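Local coordinates for alpha-L-arabinofuranosidase B (Aspergillus kawachii, PDB 6SXT), which hydrolyses terminal non-reducing alpha-L-arabinofuranosides from arabinoxylan, L-arabinan and related plant polysaccharides, and carries a separate arabinose-binding domain, at residues Y444-E449 with T467-D472; F403-N408 with L452-N457. All coordinates share one frame; numbering follows the deposited sequence.

Contact 1. Residues Y444-E449 with T467-D472; sequences YFRHYE and TSFNND
Arg446 reaches from strand 444-448 to Asp472 and to the loop residue Thr467, two residues before the short helix 469-472. CG lies anti to the backbone N (chi1 -172°), and CB and CG pass beside the backbone O of Asp472. The chain bends at chi2. NE then lies near Asp472 CB and makes a weak bond to OD2, and is also hydrogen-bonded to the O of its neighbour His447. At the tip NH2 forms a salt bridge with Asp472 OD2, 2.8 Å away and nearly straight at 163°. NH2 meets this oxygen on its anti side, somewhat out of the carboxylate plane, while the oxygen lies in the guanidinium plane; the two planes are turned 61° from each other. NH2 also makes a weak bond to Thr467 O. NH1 lies near Phe469 CD1 at that ring's edge and is hydrogen-bonded to the O atoms of Phe463 and Ser465.

Both segments belong to the arabinose-binding domain, a beta-trefoil, and His447, Glu449 and Asp472 are substrate-binding residues. His447 N donates to Asp472 O at 3.2 Å. Its ring takes Asp472 CB over one face, 4.1 Å from the centroid, as a CH-pi contact. Water 1 lies at the ring edge, 3.1 Å from His447 NE2, and donates to Asn471 O. Thr340 OG1 is hydrogen-bonded to both His447 NE2 and Asp472 OD1. The same OD1 is bonded to Ser468 OG at 2.8 Å, so the two carboxylate oxygens are gripped by different groups. Farther back along the strand, Tyr444 CD1 touches Phe469 CZ at 4.0 Å, the two side chains crossing at about a right angle. The hydroxyl of Tyr444 turns to Gln425.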
# COMPACT_ATOMS: atom_id res chain seq x y z
N TYR A 444 7.02 -13.38 -0.60
CA TYR A 444 6.90 -14.37 -1.65
C TYR A 444 6.82 -15.77 -1.06
O TYR A 444 7.39 -15.99 -0.00
CB TYR A 444 8.15 -14.36 -2.54
CG TYR A 444 8.31 -13.12 -3.40
CD1 TYR A 444 8.84 -11.98 -2.89
CD2 TYR A 444 7.93 -13.15 -4.73
CE1 TYR A 444 8.89 -10.83 -3.67
CE2 TYR A 444 8.05 -12.03 -5.53
CZ TYR A 444 8.55 -10.88 -4.99
OH TYR A 444 8.68 -9.75 -5.80
N PHE A 445 6.12 -16.66 -1.76
CA PHE A 445 6.32 -18.12 -1.46
C PHE A 445 7.82 -18.37 -1.33
O PHE A 445 8.56 -18.05 -2.29
CB PHE A 445 5.81 -19.05 -2.55
CG PHE A 445 4.35 -19.44 -2.53
CD1 PHE A 445 3.32 -18.57 -2.26
CD2 PHE A 445 4.02 -20.77 -2.81
CE1 PHE A 445 1.99 -18.97 -2.33
CE2 PHE A 445 2.71 -21.17 -2.87
CZ PHE A 445 1.70 -20.29 -2.60
N ARG A 446 8.27 -18.94 -0.23
CA ARG A 446 9.71 -19.18 -0.00
C ARG A 446 9.86 -20.44 0.85
O ARG A 446 9.26 -20.47 1.94
CB ARG A 446 10.37 -17.97 0.69
CG ARG A 446 11.90 -18.06 0.79
CD ARG A 446 12.41 -18.61 2.14
NE ARG A 446 13.84 -18.83 1.95
CZ ARG A 446 14.77 -17.88 2.10
NH1 ARG A 446 14.48 -16.75 2.70
NH2 ARG A 446 16.00 -18.14 1.69
N HIS A 447 10.63 -21.41 0.36
CA HIS A 447 10.93 -22.62 1.18
C HIS A 447 12.16 -22.34 2.06
O HIS A 447 13.16 -21.71 1.62
CB HIS A 447 11.00 -23.91 0.36
CG HIS A 447 12.13 -23.97 -0.59
ND1 HIS A 447 13.36 -24.43 -0.16
CD2 HIS A 447 12.28 -23.55 -1.87
CE1 HIS A 447 14.20 -24.36 -1.16
NE2 HIS A 447 13.58 -23.80 -2.21
N TYR A 448 12.05 -22.76 3.31
CA TYR A 448 13.10 -22.59 4.33
C TYR A 448 13.01 -23.80 5.27
O TYR A 448 11.99 -23.99 5.93
CB TYR A 448 12.94 -21.26 5.07
CG TYR A 448 14.07 -20.95 6.02
CD1 TYR A 448 15.21 -20.31 5.59
CD2 TYR A 448 13.96 -21.32 7.35
CE1 TYR A 448 16.23 -20.02 6.49
CE2 TYR A 448 14.98 -21.04 8.25
CZ TYR A 448 16.11 -20.40 7.80
OH TYR A 448 17.12 -20.12 8.68
N GLU A 449 14.10 -24.57 5.28
CA GLU A 449 14.16 -25.89 5.98
C GLU A 449 12.97 -26.74 5.52
O GLU A 449 12.31 -27.38 6.35
CB GLU A 449 14.25 -25.67 7.49
CG GLU A 449 15.56 -24.99 7.88
CD GLU A 449 15.84 -24.85 9.36
OE1 GLU A 449 14.96 -25.09 10.16
OE2 GLU A 449 16.97 -24.52 9.69
N THR A 467 20.15 -15.43 2.21
CA THR A 467 20.86 -16.59 1.63
C THR A 467 19.89 -17.43 0.81
O THR A 467 18.88 -17.84 1.38
CB THR A 467 21.51 -17.42 2.73
OG1 THR A 467 22.38 -16.52 3.40
CG2 THR A 467 22.31 -18.58 2.19
N SER A 468 20.19 -17.58 -0.46
CA SER A 468 19.45 -18.46 -1.40
C SER A 468 18.03 -17.90 -1.63
O SER A 468 17.20 -18.63 -2.11
CB SER A 468 19.36 -19.90 -0.85
OG SER A 468 19.01 -20.81 -1.87
N PHE A 469 17.83 -16.60 -1.39
CA PHE A 469 16.45 -16.04 -1.47
C PHE A 469 15.93 -16.23 -2.89
O PHE A 469 14.82 -16.77 -3.08
CB PHE A 469 16.39 -14.57 -1.05
CG PHE A 469 14.97 -14.07 -1.14
CD1 PHE A 469 14.08 -14.25 -0.12
CD2 PHE A 469 14.56 -13.44 -2.30
CE1 PHE A 469 12.78 -13.77 -0.22
CE2 PHE A 469 13.24 -12.97 -2.41
CZ PHE A 469 12.37 -13.14 -1.37
N ASN A 470 16.64 -15.75 -3.90
CA ASN A 470 16.15 -15.77 -5.28
C ASN A 470 15.81 -17.23 -5.66
O ASN A 470 14.79 -17.46 -6.31
CB ASN A 470 17.14 -15.19 -6.27
CG ASN A 470 17.18 -13.67 -6.24
OD1 ASN A 470 16.61 -13.03 -5.36
ND2 ASN A 470 17.86 -13.15 -7.25
N ASN A 471 16.69 -18.18 -5.36
CA ASN A 471 16.40 -19.60 -5.74
C ASN A 471 15.20 -20.13 -4.94
O ASN A 471 14.31 -20.79 -5.57
CB ASN A 471 17.65 -20.45 -5.52
CG ASN A 471 18.69 -20.20 -6.57
OD1 ASN A 471 18.40 -19.82 -7.70
ND2 ASN A 471 19.93 -20.53 -6.22
N ASP A 472 15.11 -19.80 -3.67
CA ASP A 472 14.10 -20.36 -2.73
C ASP A 472 12.71 -19.77 -2.98
O ASP A 472 11.76 -20.31 -2.42
CB ASP A 472 14.48 -20.18 -1.27
CG ASP A 472 15.77 -20.88 -0.82
OD1 ASP A 472 16.37 -21.63 -1.67
OD2 ASP A 472 16.15 -20.61 0.32
O HOH W 1 12.97 -23.08 -5.15

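Contact 2. Residues F403-N408 with L452-N457; sequences FELLLN and LYAASN. With SO4 (sulfate ion), chain F.
Leu405 packs against Leu452 and Ala454 on the buried side of a short antiparallel pairing. Its CD1 lies 3.7 Å from Leu452 CB, and its CD2 lies 4.0 Å from Ala454 CB. CG is anti to the carbonyl carbon (chi1 -58°) and rests against the backbone C of Tyr453. Val355 touches both leucines, and Phe445 also packs on Leu405. The backbones meet in a single bridge, Glu404 with Tyr453. Two hydrogen bonds flank it: Leu405 N to Leu452 O at 3.0 Å, and Ala454 N to Phe403 O at 2.8 Å. Phe403 O lies 3.3 Å from Tyr453 CB and near the plane of that ring, at its edge.

The other side is looser and partly exposed. Glu404 CG sits 3.9 Å from Tyr453 CE1, with the carboxylate and ring planes 44° apart. The Tyr453 ring also stacks with Phe463. Phe403 brings its CB to Ala454 O, while its ring leads away to Arg443 and Tyr440. The strands run only roughly antiparallel, with 132° between their N-to-C directions, and separate beyond the bridge. At the far end of strand 404-408, Asn408 ND2 donates to O2 of a sulfate ion, probably from the crystallisation liquor, at 3.3 Å. Phe403 and Leu452 bind substrate, so this bridge joins two hairpins of the beta-trefoil arabinose-binding domain beside its sugar sites.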
# COMPACT_ATOMS: atom_id res chain seq x y z
N PHE A 403 2.94 -15.18 8.55
CA PHE A 403 3.92 -15.30 7.44
C PHE A 403 4.39 -16.74 7.20
O PHE A 403 5.30 -16.95 6.38
CB PHE A 403 5.13 -14.38 7.65
CG PHE A 403 4.73 -12.92 7.77
CD1 PHE A 403 3.88 -12.34 6.85
CD2 PHE A 403 5.13 -12.19 8.85
CE1 PHE A 403 3.50 -11.00 6.98
CE2 PHE A 403 4.81 -10.84 8.95
CZ PHE A 403 3.96 -10.29 8.05
N GLU A 404 3.69 -17.72 7.78
CA GLU A 404 3.84 -19.13 7.36
C GLU A 404 2.70 -19.47 6.40
O GLU A 404 1.56 -18.97 6.56
CB GLU A 404 3.82 -20.07 8.58
CG GLU A 404 4.08 -21.51 8.14
CD GLU A 404 4.31 -22.48 9.30
OE1 GLU A 404 4.47 -21.98 10.44
OE2 GLU A 404 4.41 -23.73 9.03
N LEU A 405 2.97 -20.30 5.40
CA LEU A 405 1.92 -20.75 4.47
C LEU A 405 1.21 -21.98 5.08
O LEU A 405 1.90 -22.98 5.39
CB LEU A 405 2.44 -21.10 3.09
CG LEU A 405 3.18 -19.94 2.39
CD1 LEU A 405 3.39 -20.29 0.95
CD2 LEU A 405 2.43 -18.63 2.52
N LEU A 406 -0.08 -21.84 5.17
CA LEU A 406 -0.95 -22.88 5.77
C LEU A 406 -2.01 -23.22 4.76
O LEU A 406 -2.37 -22.43 3.89
CB LEU A 406 -1.61 -22.39 7.04
CG LEU A 406 -0.71 -21.92 8.18
CD1 LEU A 406 -1.60 -21.50 9.32
CD2 LEU A 406 0.30 -22.97 8.63
N LEU A 407 -2.47 -24.48 4.80
CA LEU A 407 -3.62 -24.89 4.01
C LEU A 407 -4.86 -24.82 4.89
O LEU A 407 -5.01 -25.70 5.81
CB LEU A 407 -3.42 -26.31 3.45
CG LEU A 407 -4.59 -26.83 2.63
CD1 LEU A 407 -4.83 -25.99 1.37
CD2 LEU A 407 -4.37 -28.27 2.22
N ASN A 408 -5.72 -23.85 4.66
CA ASN A 408 -6.90 -23.58 5.49
C ASN A 408 -8.12 -23.46 4.62
O ASN A 408 -8.05 -23.06 3.41
CB ASN A 408 -6.74 -22.33 6.37
CG ASN A 408 -5.69 -22.37 7.44
OD1 ASN A 408 -5.15 -21.32 7.84
ND2 ASN A 408 -5.36 -23.53 8.03
N LEU A 452 7.13 -23.96 3.87
CA LEU A 452 6.76 -22.77 3.04
C LEU A 452 6.37 -21.61 3.94
O LEU A 452 5.55 -21.72 4.81
CB LEU A 452 5.64 -23.06 2.03
CG LEU A 452 6.06 -23.48 0.63
CD1 LEU A 452 6.83 -22.38 -0.14
CD2 LEU A 452 6.95 -24.73 0.64
N TYR A 453 6.90 -20.43 3.56
CA TYR A 453 6.61 -19.15 4.23
C TYR A 453 6.29 -18.10 3.16
O TYR A 453 6.57 -18.33 2.00
CB TYR A 453 7.80 -18.69 5.07
CG TYR A 453 8.20 -19.67 6.16
CD1 TYR A 453 7.58 -19.62 7.38
CD2 TYR A 453 9.15 -20.65 5.91
CE1 TYR A 453 7.89 -20.54 8.37
CE2 TYR A 453 9.44 -21.60 6.90
CZ TYR A 453 8.83 -21.53 8.13
OH TYR A 453 9.15 -22.44 9.12
N ALA A 454 5.69 -17.01 3.62
CA ALA A 454 5.64 -15.75 2.84
C ALA A 454 6.81 -14.91 3.37
O ALA A 454 6.69 -14.31 4.42
CB ALA A 454 4.30 -15.11 3.01
N ALA A 455 7.94 -15.03 2.70
CA ALA A 455 9.23 -14.47 3.19
C ALA A 455 9.58 -13.22 2.37
O ALA A 455 9.35 -13.19 1.14
CB ALA A 455 10.34 -15.46 3.04
N SER A 456 10.23 -12.30 3.06
CA SER A 456 10.88 -11.14 2.43
C SER A 456 12.36 -11.43 2.20
O SER A 456 12.96 -12.29 2.86
CB SER A 456 10.61 -9.89 3.20
OG SER A 456 11.12 -9.96 4.53
N ASN A 457 12.97 -10.65 1.31
CA ASN A 457 14.40 -10.73 0.94
C ASN A 457 15.17 -9.96 2.00
O ASN A 457 15.41 -8.76 1.82
CB ASN A 457 14.60 -10.24 -0.49
CG ASN A 457 15.97 -10.44 -1.10
OD1 ASN A 457 16.25 -9.95 -2.22
ND2 ASN A 457 16.78 -11.22 -0.44
S SO4 F . -8.95 -25.42 8.42
O1 SO4 F . -9.82 -26.26 7.66
O2 SO4 F . -7.61 -25.86 8.37
O3 SO4 F . -9.30 -25.49 9.80
O4 SO4 F . -9.08 -24.04 7.95

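Contacts 1 and 2 share one hairpin of the arabinose-binding domain. Strand 444-448 of contact 1 pairs with strand 451-455 of contact 2, through probable hydrogen bonds from Tyr453 N to Arg446 O and from Tyr444 N to Ala455 O, each 2.9 Å. Their centres lie 11 Å apart. The Phe469 ring also packs on contact 2, with CE1 3.4 Å from Ser456 C. Substrate-binding residues fall in both contacts, and the side chains of His447 and Leu452 come within about 4 Å of each other. None of this is the catalytic pocket: nucleophile Glu205 and proton donor Asp281 belong to the N-terminal catalytic domain.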